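Local atomic coordinates of uncharacterized protein (Mycobacterium smegmatis, PDB entry 4TMD), a protein that is of unknown function but belongs to the DUF5642 family of the Mog1p/PsbP clan and is probably exported to the cell envelope as a lipoprotein. Residues Val45-Gln59 with Pro93-Leu107. Numbering follows the deposited sequence.
Sequences VKFEPADCAKFAEGQ and PLSDPGDECKRVKFL
Cys-52 and Cys-101 are joined SG to SG in a disulfide with a chi3 of -85°, and the packing between 45-59 and 93-107 is close around this link. Beside it, CG2 of Val-104 presses on CB of Cys-52 at 3.5 Å, closer than carbons usually sit, while CG1 of Val-104 reaches Ala-56 CB and Phe-47 CD1. The ring of Phe-55 packs against Pro-97, whose CA lies over the centre of one face, a CH-pi contact 4.0 Å from the centroid; Ser-95 OG meets the ring edge in plane, and Cys-101 CB and SG approach obliquely near CD2.

Farther along, the side-chain amide of Gln-59 grips the backbone of the other loop by two hydrogen bonds. With CG anti to the backbone N (chi1 -180°) and a bend at chi2, OE1 receives the N-H of Ser-95 at 2.9 Å, almost straight, while NE2 donates to Pro-93 O, which lies in the amide plane. A water donates to both Gln-59 OE1 and Ser-95 O.

At the other end, strands 46-48 and 103-107 pair antiparallel through four backbone hydrogen bonds. Phe-47 and Phe-106 lie side by side, CD1 of the former 3.4 Å from CB of the latter, and Leu-41 touches both. The reverse face, bearing Lys-46, Glu-48, Lys-105 and Leu-107, is exposed and looser: Glu-48 OE1 stops 4.8 Å from Lys-105 NZ, too far for a salt bridge but near enough for probable mutual attraction. Arg-103 forms a salt bridge with Asp-116 on strand 111-118. The whole exemplifies a disulfide-stapled edge of an antiparallel sheet: a disulfide next to the short outermost strand 46-48 ties the loop and helical turn that follow it to the segment leading into the neighbouring strand.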
ATOM      1  N   VAL A  45     -10.172 -20.131  -3.694  1.00 51.14           N
ATOM      2  CA  VAL A  45      -9.828 -19.504  -4.961  1.00 42.86           C
ATOM      3  C   VAL A  45      -8.577 -20.174  -5.519  1.00 31.96           C
ATOM      4  O   VAL A  45      -7.700 -20.621  -4.770  1.00 37.30           O
ATOM      5  CB  VAL A  45      -9.596 -17.983  -4.822  1.00 47.56           C
ATOM      6  CG1 VAL A  45     -10.864 -17.286  -4.320  1.00 34.90           C
ATOM      7  CG2 VAL A  45      -8.427 -17.709  -3.903  1.00 38.83           C
ATOM      8  N   LYS A  46      -8.510 -20.264  -6.839  1.00 31.61           N
ATOM      9  CA  LYS A  46      -7.410 -20.954  -7.495  1.00 38.81           C
ATOM     10  C   LYS A  46      -6.504 -19.931  -8.183  1.00 33.64           C
ATOM     11  O   LYS A  46      -6.987 -18.922  -8.690  1.00 30.15           O
ATOM     12  CB  LYS A  46      -7.951 -21.989  -8.490  1.00 34.62           C
ATOM     13  CG  LYS A  46      -6.938 -22.410  -9.537  1.00 49.12           C
ATOM     14  CD  LYS A  46      -7.373 -23.609 -10.357  1.00 56.95           C
ATOM     15  CE  LYS A  46      -6.337 -23.874 -11.447  1.00 70.32           C
ATOM     16  NZ  LYS A  46      -4.943 -23.503 -11.000  1.00 52.67           N
ATOM     17  N   PHE A  47      -5.198 -20.184  -8.192  1.00 33.10           N
ATOM     18  CA  PHE A  47      -4.233 -19.199  -8.678  1.00 32.09           C
ATOM     19  C   PHE A  47      -3.547 -19.590  -9.977  1.00 34.15           C
ATOM     20  O   PHE A  47      -3.332 -20.765 -10.252  1.00 33.04           O
ATOM     21  CB  PHE A  47      -3.162 -18.943  -7.615  1.00 21.99           C
ATOM     22  CG  PHE A  47      -3.694 -18.329  -6.361  1.00 29.87           C
ATOM     23  CD1 PHE A  47      -4.005 -16.978  -6.314  1.00 36.23           C
ATOM     24  CD2 PHE A  47      -3.886 -19.090  -5.230  1.00 37.55           C
ATOM     25  CE1 PHE A  47      -4.502 -16.405  -5.166  1.00 27.04           C
ATOM     26  CE2 PHE A  47      -4.375 -18.520  -4.075  1.00 35.15           C
ATOM     27  CZ  PHE A  47      -4.683 -17.174  -4.043  1.00 38.42           C
ATOM     28  N   GLU A  48      -3.188 -18.583 -10.762  1.00 23.71           N
ATOM     29  CA  GLU A  48      -2.462 -18.777 -12.001  1.00 29.31           C
ATOM     30  C   GLU A  48      -1.508 -17.609 -12.218  1.00 38.04           C
ATOM     31  O   GLU A  48      -1.950 -16.469 -12.308  1.00 32.16           O
ATOM     32  CB  GLU A  48      -3.423 -18.893 -13.181  1.00 37.33           C
ATOM     33  CG  GLU A  48      -2.739 -18.913 -14.543  1.00 42.37           C
ATOM     34  CD  GLU A  48      -3.736 -18.973 -15.692  1.00 67.52           C
ATOM     35  OE1 GLU A  48      -4.282 -17.908 -16.058  1.00 66.77           O
ATOM     36  OE2 GLU A  48      -3.980 -20.082 -16.221  1.00 70.49           O
ATOM     37  N   PRO A  49      -0.196 -17.876 -12.277  1.00 32.94           N
ATOM     38  CA  PRO A  49       0.471 -19.159 -12.041  1.00 33.02           C
ATOM     39  C   PRO A  49       0.292 -19.651 -10.609  1.00 35.86           C
ATOM     40  O   PRO A  49       0.433 -18.861  -9.679  1.00 32.51           O
ATOM     41  CB  PRO A  49       1.941 -18.842 -12.316  1.00 28.24           C
ATOM     42  CG  PRO A  49       1.921 -17.633 -13.180  1.00 33.50           C
ATOM     43  CD  PRO A  49       0.751 -16.837 -12.710  1.00 32.17           C
ATOM     44  N   ALA A  50      -0.011 -20.939 -10.447  1.00 36.14           N
ATOM     45  CA  ALA A  50      -0.282 -21.523  -9.134  1.00 30.81           C
ATOM     46  C   ALA A  50       0.866 -21.323  -8.154  1.00 26.29           C
ATOM     47  O   ALA A  50       0.639 -21.175  -6.954  1.00 30.15           O
ATOM     48  CB  ALA A  50      -0.591 -23.005  -9.275  1.00 44.45           C
ATOM     49  N   ASP A  51       2.096 -21.299  -8.661  1.00 31.73           N
ATOM     50  CA  ASP A  51       3.259 -21.131  -7.792  1.00 40.99           C
ATOM     51  C   ASP A  51       3.383 -19.690  -7.297  1.00 35.38           C
ATOM     52  O   ASP A  51       4.164 -19.396  -6.391  1.00 41.98           O
ATOM     53  CB  ASP A  51       4.545 -21.563  -8.514  1.00 45.18           C
ATOM     54  CG  ASP A  51       4.702 -20.920  -9.889  1.00 58.89           C
ATOM     55  OD1 ASP A  51       4.125 -19.836 -10.122  1.00 61.26           O
ATOM     56  OD2 ASP A  51       5.416 -21.497 -10.740  1.00 58.35           O
ATOM     57  N   CYS A  52       2.597 -18.797  -7.887  1.00 31.41           N
ATOM     58  CA  CYS A  52       2.653 -17.383  -7.544  1.00 29.24           C
ATOM     59  C   CYS A  52       1.607 -17.007  -6.504  1.00 30.72           C
ATOM     60  O   CYS A  52       1.346 -15.827  -6.289  1.00 31.23           O
ATOM     61  CB  CYS A  52       2.468 -16.529  -8.797  1.00 26.99           C
ATOM     62  SG  CYS A  52       3.862 -16.519  -9.954  1.00 39.95           S
ATOM     63  N   ALA A  53       1.032 -18.007  -5.841  1.00 25.19           N
ATOM     64  CA  ALA A  53      -0.089 -17.778  -4.936  1.00 26.56           C
ATOM     65  C   ALA A  53       0.233 -16.806  -3.793  1.00 32.95           C
ATOM     66  O   ALA A  53      -0.591 -15.959  -3.432  1.00 34.48           O
ATOM     67  CB  ALA A  53      -0.568 -19.096  -4.374  1.00 33.29           C
ATOM     68  N   LYS A  54       1.424 -16.940  -3.221  1.00 29.16           N
ATOM     69  CA  LYS A  54       1.849 -16.087  -2.115  1.00 35.79           C
ATOM     70  C   LYS A  54       1.832 -14.603  -2.500  1.00 31.97           C
ATOM     71  O   LYS A  54       1.440 -13.751  -1.713  1.00 31.15           O
ATOM     72  CB  LYS A  54       3.256 -16.487  -1.646  1.00 36.49           C
ATOM     73  CG  LYS A  54       3.848 -15.570  -0.589  1.00 43.87           C
ATOM     74  CD  LYS A  54       5.202 -16.062  -0.083  1.00 49.76           C
ATOM     75  CE  LYS A  54       6.357 -15.573  -0.954  1.00 53.93           C
ATOM     76  NZ  LYS A  54       7.697 -15.892  -0.355  1.00 54.21           N
ATOM     77  N   PHE A  55       2.241 -14.292  -3.721  1.00 28.00           N
ATOM     78  CA  PHE A  55       2.361 -12.892  -4.089  1.00 32.32           C
ATOM     79  C   PHE A  55       0.998 -12.231  -4.334  1.00 31.83           C
ATOM     80  O   PHE A  55       0.887 -11.006  -4.298  1.00 28.29           O
ATOM     81  CB  PHE A  55       3.282 -12.760  -5.294  1.00 32.77           C
ATOM     82  CG  PHE A  55       4.698 -13.180  -4.998  1.00 37.86           C
ATOM     83  CD1 PHE A  55       5.453 -12.490  -4.047  1.00 30.24           C
ATOM     84  CD2 PHE A  55       5.271 -14.268  -5.646  1.00 35.15           C
ATOM     85  CE1 PHE A  55       6.743 -12.875  -3.754  1.00 32.04           C
ATOM     86  CE2 PHE A  55       6.580 -14.658  -5.362  1.00 37.90           C
ATOM     87  CZ  PHE A  55       7.315 -13.959  -4.418  1.00 35.37           C
ATOM     88  N   ALA A  56      -0.040 -13.043  -4.539  1.00 26.32           N
ATOM     89  CA  ALA A  56      -1.402 -12.538  -4.666  1.00 27.46           C
ATOM     90  C   ALA A  56      -1.875 -11.853  -3.392  1.00 26.75           C
ATOM     91  O   ALA A  56      -2.693 -10.931  -3.442  1.00 21.50           O
ATOM     92  CB  ALA A  56      -2.359 -13.674  -5.040  1.00 28.81           C
ATOM     93  N   GLU A  57      -1.348 -12.303  -2.253  1.00 19.70           N
ATOM     94  CA  GLU A  57      -1.704 -11.763  -0.945  1.00 30.91           C
ATOM     95  C   GLU A  57      -1.121 -10.364  -0.700  1.00 33.66           C
ATOM     96  O   GLU A  57      -1.593  -9.632   0.172  1.00 33.14           O
ATOM     97  CB  GLU A  57      -1.231 -12.717   0.165  1.00 35.20           C
ATOM     98  CG  GLU A  57      -1.599 -14.189  -0.070  1.00 35.62           C
ATOM     99  CD  GLU A  57      -1.130 -15.109   1.054  1.00 54.13           C
ATOM    100  OE1 GLU A  57      -0.349 -14.656   1.924  1.00 50.03           O
ATOM    101  OE2 GLU A  57      -1.548 -16.289   1.063  1.00 44.33           O
ATOM    102  N   GLY A  58      -0.093 -10.002  -1.464  1.00 23.18           N
ATOM    103  CA  GLY A  58       0.529  -8.699  -1.326  1.00 27.84           C
ATOM    104  C   GLY A  58       1.311  -8.621  -0.029  1.00 32.79           C
ATOM    105  O   GLY A  58       1.496  -9.631   0.649  1.00 28.09           O
ATOM    106  N   GLN A  59       1.745  -7.416   0.331  1.00 25.51           N
ATOM    107  CA  GLN A  59       2.649  -7.236   1.459  1.00 23.72           C
ATOM    108  C   GLN A  59       2.028  -7.655   2.787  1.00 30.42           C
ATOM    109  O   GLN A  59       1.052  -7.059   3.256  1.00 29.01           O
ATOM    110  CB  GLN A  59       3.105  -5.786   1.559  1.00 27.05           C
ATOM    111  CG  GLN A  59       4.059  -5.554   2.725  1.00 22.20           C
ATOM    112  CD  GLN A  59       5.358  -6.334   2.565  1.00 26.41           C
ATOM    113  OE1 GLN A  59       6.025  -6.257   1.524  1.00 23.36           O
ATOM    114  NE2 GLN A  59       5.715  -7.103   3.590  1.00 26.73           N
ATOM    115  N   PRO A  93       9.825  -8.755   6.268  1.00 30.82           N
ATOM    116  CA  PRO A  93      10.256  -9.343   4.994  1.00 34.10           C
ATOM    117  C   PRO A  93       9.469  -8.730   3.826  1.00 25.37           C
ATOM    118  O   PRO A  93       8.237  -8.702   3.845  1.00 29.83           O
ATOM    119  CB  PRO A  93       9.939 -10.834   5.165  1.00 36.30           C
ATOM    120  CG  PRO A  93       9.888 -11.049   6.657  1.00 39.32           C
ATOM    121  CD  PRO A  93       9.343  -9.770   7.222  1.00 37.10           C
ATOM    122  N   LEU A  94      10.180  -8.220   2.834  1.00 26.62           N
ATOM    123  CA  LEU A  94       9.544  -7.515   1.728  1.00 26.55           C
ATOM    124  C   LEU A  94       8.971  -8.461   0.674  1.00 28.64           C
ATOM    125  O   LEU A  94       9.657  -9.360   0.201  1.00 30.12           O
ATOM    126  CB  LEU A  94      10.547  -6.573   1.073  1.00 31.92           C
ATOM    127  CG  LEU A  94      10.017  -5.719  -0.077  1.00 25.86           C
ATOM    128  CD1 LEU A  94       9.168  -4.582   0.452  1.00 19.82           C
ATOM    129  CD2 LEU A  94      11.178  -5.195  -0.924  1.00 25.33           C
ATOM    130  N   SER A  95       7.718  -8.251   0.294  1.00 26.58           N
ATOM    131  CA  SER A  95       7.141  -9.006  -0.814  1.00 21.39           C
ATOM    132  C   SER A  95       7.674  -8.440  -2.121  1.00 29.67           C
ATOM    133  O   SER A  95       7.440  -7.275  -2.434  1.00 25.08           O
ATOM    134  CB  SER A  95       5.611  -8.956  -0.776  1.00 33.92           C
ATOM    135  OG  SER A  95       5.060  -9.524  -1.956  1.00 29.94           O
ATOM    136  N   ASP A  96       8.398  -9.255  -2.880  1.00 26.55           N
ATOM    137  CA  ASP A  96       9.108  -8.760  -4.058  1.00 29.60           C
ATOM    138  C   ASP A  96       9.153  -9.798  -5.190  1.00 37.78           C
ATOM    139  O   ASP A  96      10.176 -10.453  -5.414  1.00 37.15           O
ATOM    140  CB  ASP A  96      10.533  -8.338  -3.662  1.00 33.57           C
ATOM    141  CG  ASP A  96      11.214  -7.497  -4.725  1.00 35.80           C
ATOM    142  OD1 ASP A  96      10.526  -7.070  -5.681  1.00 41.94           O
ATOM    143  OD2 ASP A  96      12.433  -7.258  -4.606  1.00 46.34           O
ATOM    144  N   PRO A  97       8.043  -9.933  -5.927  1.00 28.43           N
ATOM    145  CA  PRO A  97       7.908 -10.922  -7.002  1.00 30.89           C
ATOM    146  C   PRO A  97       8.977 -10.801  -8.097  1.00 42.89           C
ATOM    147  O   PRO A  97       9.273  -9.684  -8.536  1.00 44.53           O
ATOM    148  CB  PRO A  97       6.523 -10.608  -7.593  1.00 32.53           C
ATOM    149  CG  PRO A  97       5.816  -9.808  -6.578  1.00 30.10           C
ATOM    150  CD  PRO A  97       6.879  -9.034  -5.856  1.00 30.78           C
ATOM    151  N   GLY A  98       9.533 -11.929  -8.542  1.00 35.39           N
ATOM    152  CA  GLY A  98      10.362 -11.952  -9.741  1.00 34.62           C
ATOM    153  C   GLY A  98       9.496 -11.874 -10.988  1.00 43.45           C
ATOM    154  O   GLY A  98       8.264 -11.802 -10.881  1.00 34.19           O
ATOM    155  N   ASP A  99      10.112 -11.904 -12.171  1.00 43.69           N
ATOM    156  CA  ASP A  99       9.353 -11.775 -13.430  1.00 36.83           C
ATOM    157  C   ASP A  99       8.305 -12.878 -13.601  1.00 39.93           C
ATOM    158  O   ASP A  99       7.265 -12.668 -14.234  1.00 42.02           O
ATOM    159  CB  ASP A  99      10.287 -11.776 -14.647  1.00 42.83           C
ATOM    160  CG  ASP A  99      10.812 -10.388 -14.992  1.00 48.91           C
ATOM    161  OD1 ASP A  99      10.628  -9.457 -14.178  1.00 48.83           O
ATOM    162  OD2 ASP A  99      11.418 -10.232 -16.076  1.00 39.28           O
ATOM    163  N   GLU A 100       8.588 -14.042 -13.025  1.00 31.59           N
ATOM    164  CA  GLU A 100       7.690 -15.188 -13.062  1.00 40.33           C
ATOM    165  C   GLU A 100       6.342 -14.861 -12.422  1.00 39.92           C
ATOM    166  O   GLU A 100       5.304 -15.424 -12.791  1.00 31.32           O
ATOM    167  CB  GLU A 100       8.329 -16.386 -12.343  1.00 44.43           C
ATOM    168  CG  GLU A 100       9.685 -16.831 -12.902  1.00 53.59           C
ATOM    169  CD  GLU A 100      10.846 -15.969 -12.421  0.61 64.42           C
ATOM    170  OE1 GLU A 100      10.597 -14.850 -11.921  0.77 59.35           O
ATOM    171  OE2 GLU A 100      12.009 -16.418 -12.544  1.00 69.41           O
ATOM    172  N   CYS A 101       6.357 -13.948 -11.459  1.00 39.21           N
ATOM    173  CA  CYS A 101       5.145 -13.649 -10.715  1.00 24.17           C
ATOM    174  C   CYS A 101       4.726 -12.192 -10.832  1.00 26.55           C
ATOM    175  O   CYS A 101       4.039 -11.670  -9.960  1.00 26.40           O
ATOM    176  CB  CYS A 101       5.335 -14.031  -9.256  1.00 31.11           C
ATOM    177  SG  CYS A 101       5.548 -15.807  -9.038  1.00 42.17           S
ATOM    178  N   LYS A 102       5.104 -11.537 -11.921  1.00 21.54           N
ATOM    179  CA  LYS A 102       4.695 -10.150 -12.085  1.00 21.63           C
ATOM    180  C   LYS A 102       3.221 -10.022 -12.478  1.00 25.95           C
ATOM    181  O   LYS A 102       2.649  -8.927 -12.450  1.00 21.42           O
ATOM    182  CB  LYS A 102       5.607  -9.454 -13.086  1.00 30.73           C
ATOM    183  CG  LYS A 102       6.932  -9.028 -12.429  1.00 36.91           C
ATOM    184  CD  LYS A 102       7.675  -7.969 -13.235  1.00 28.32           C
ATOM    185  CE  LYS A 102       8.734  -7.265 -12.407  1.00 40.39           C
ATOM    186  NZ  LYS A 102       9.707  -8.225 -11.841  1.00 40.89           N
ATOM    187  N   ARG A 103       2.587 -11.137 -12.824  1.00 20.03           N
ATOM    188  CA  ARG A 103       1.131 -11.140 -12.900  1.00 22.40           C
ATOM    189  C   ARG A 103       0.574 -12.414 -12.282  1.00 24.83           C
ATOM    190  O   ARG A 103       0.958 -13.527 -12.662  1.00 28.38           O
ATOM    191  CB  ARG A 103       0.643 -10.992 -14.347  1.00 18.04           C
ATOM    192  CG  ARG A 103      -0.862 -11.280 -14.495  1.00 24.42           C
ATOM    193  CD  ARG A 103      -1.387 -10.820 -15.849  1.00 25.02           C
ATOM    194  NE  ARG A 103      -1.321  -9.367 -15.963  1.00 22.59           N
ATOM    195  CZ  ARG A 103      -1.413  -8.698 -17.106  1.00 29.71           C
ATOM    196  NH1 ARG A 103      -1.576  -9.352 -18.253  1.00 28.18           N
ATOM    197  NH2 ARG A 103      -1.344  -7.374 -17.096  1.00 24.11           N
ATOM    198  N   VAL A 104      -0.330 -12.252 -11.327  1.00 19.63           N
ATOM    199  CA  VAL A 104      -1.058 -13.382 -10.768  1.00 21.77           C
ATOM    200  C   VAL A 104      -2.561 -13.182 -10.875  1.00 23.86           C
ATOM    201  O   VAL A 104      -3.094 -12.173 -10.409  1.00 22.77           O
ATOM    202  CB  VAL A 104      -0.724 -13.606  -9.297  1.00 22.56           C
ATOM    203  CG1 VAL A 104      -1.265 -14.956  -8.858  1.00 26.94           C
ATOM    204  CG2 VAL A 104       0.781 -13.522  -9.076  1.00 32.06           C
ATOM    205  N   LYS A 105      -3.243 -14.149 -11.473  1.00 23.97           N
ATOM    206  CA  LYS A 105      -4.702 -14.137 -11.531  1.00 25.00           C
ATOM    207  C   LYS A 105      -5.264 -15.146 -10.536  1.00 28.95           C
ATOM    208  O   LYS A 105      -4.594 -16.118 -10.187  1.00 25.41           O
ATOM    209  CB  LYS A 105      -5.201 -14.465 -12.933  1.00 31.83           C
ATOM    210  CG  LYS A 105      -4.719 -13.537 -14.025  1.00 27.78           C
ATOM    211  CD  LYS A 105      -5.465 -13.865 -15.301  1.00 32.99           C
ATOM    212  CE  LYS A 105      -4.829 -13.209 -16.495  1.00 40.62           C
ATOM    213  NZ  LYS A 105      -5.568 -13.581 -17.725  1.00 55.29           N
ATOM    214  N   PHE A 106      -6.481 -14.912 -10.063  1.00 25.91           N
ATOM    215  CA  PHE A 106      -7.133 -15.887  -9.201  1.00 31.28           C
ATOM    216  C   PHE A 106      -8.634 -15.919  -9.456  1.00 31.34           C
ATOM    217  O   PHE A 106      -9.219 -14.941  -9.907  1.00 21.54           O
ATOM    218  CB  PHE A 106      -6.841 -15.611  -7.724  1.00 26.15           C
ATOM    219  CG  PHE A 106      -7.379 -14.301  -7.224  1.00 31.19           C
ATOM    220  CD1 PHE A 106      -8.646 -14.230  -6.651  1.00 35.23           C
ATOM    221  CD2 PHE A 106      -6.617 -13.143  -7.313  1.00 35.04           C
ATOM    222  CE1 PHE A 106      -9.149 -13.031  -6.187  1.00 38.61           C
ATOM    223  CE2 PHE A 106      -7.112 -11.932  -6.848  1.00 35.57           C
ATOM    224  CZ  PHE A 106      -8.379 -11.878  -6.281  1.00 41.61           C
ATOM    225  N   LEU A 107      -9.250 -17.061  -9.173  1.00 29.89           N
ATOM    226  CA  LEU A 107     -10.650 -17.248  -9.484  1.00 25.03           C
ATOM    227  C   LEU A 107     -11.277 -18.203  -8.485  1.00 33.61           C
ATOM    228  O   LEU A 107     -10.706 -19.250  -8.180  1.00 32.16           O
ATOM    229  CB  LEU A 107     -10.803 -17.768 -10.911  1.00 24.01           C
ATOM    230  CG  LEU A 107     -12.174 -18.277 -11.338  1.00 22.89           C
ATOM    231  CD1 LEU A 107     -13.113 -17.119 -11.586  1.00 27.21           C
ATOM    232  CD2 LEU A 107     -12.029 -19.132 -12.588  1.00 29.81           C
TER
HETATM  233  O   HOH W   1       5.960  -5.146  -1.111  1.00 19.73           O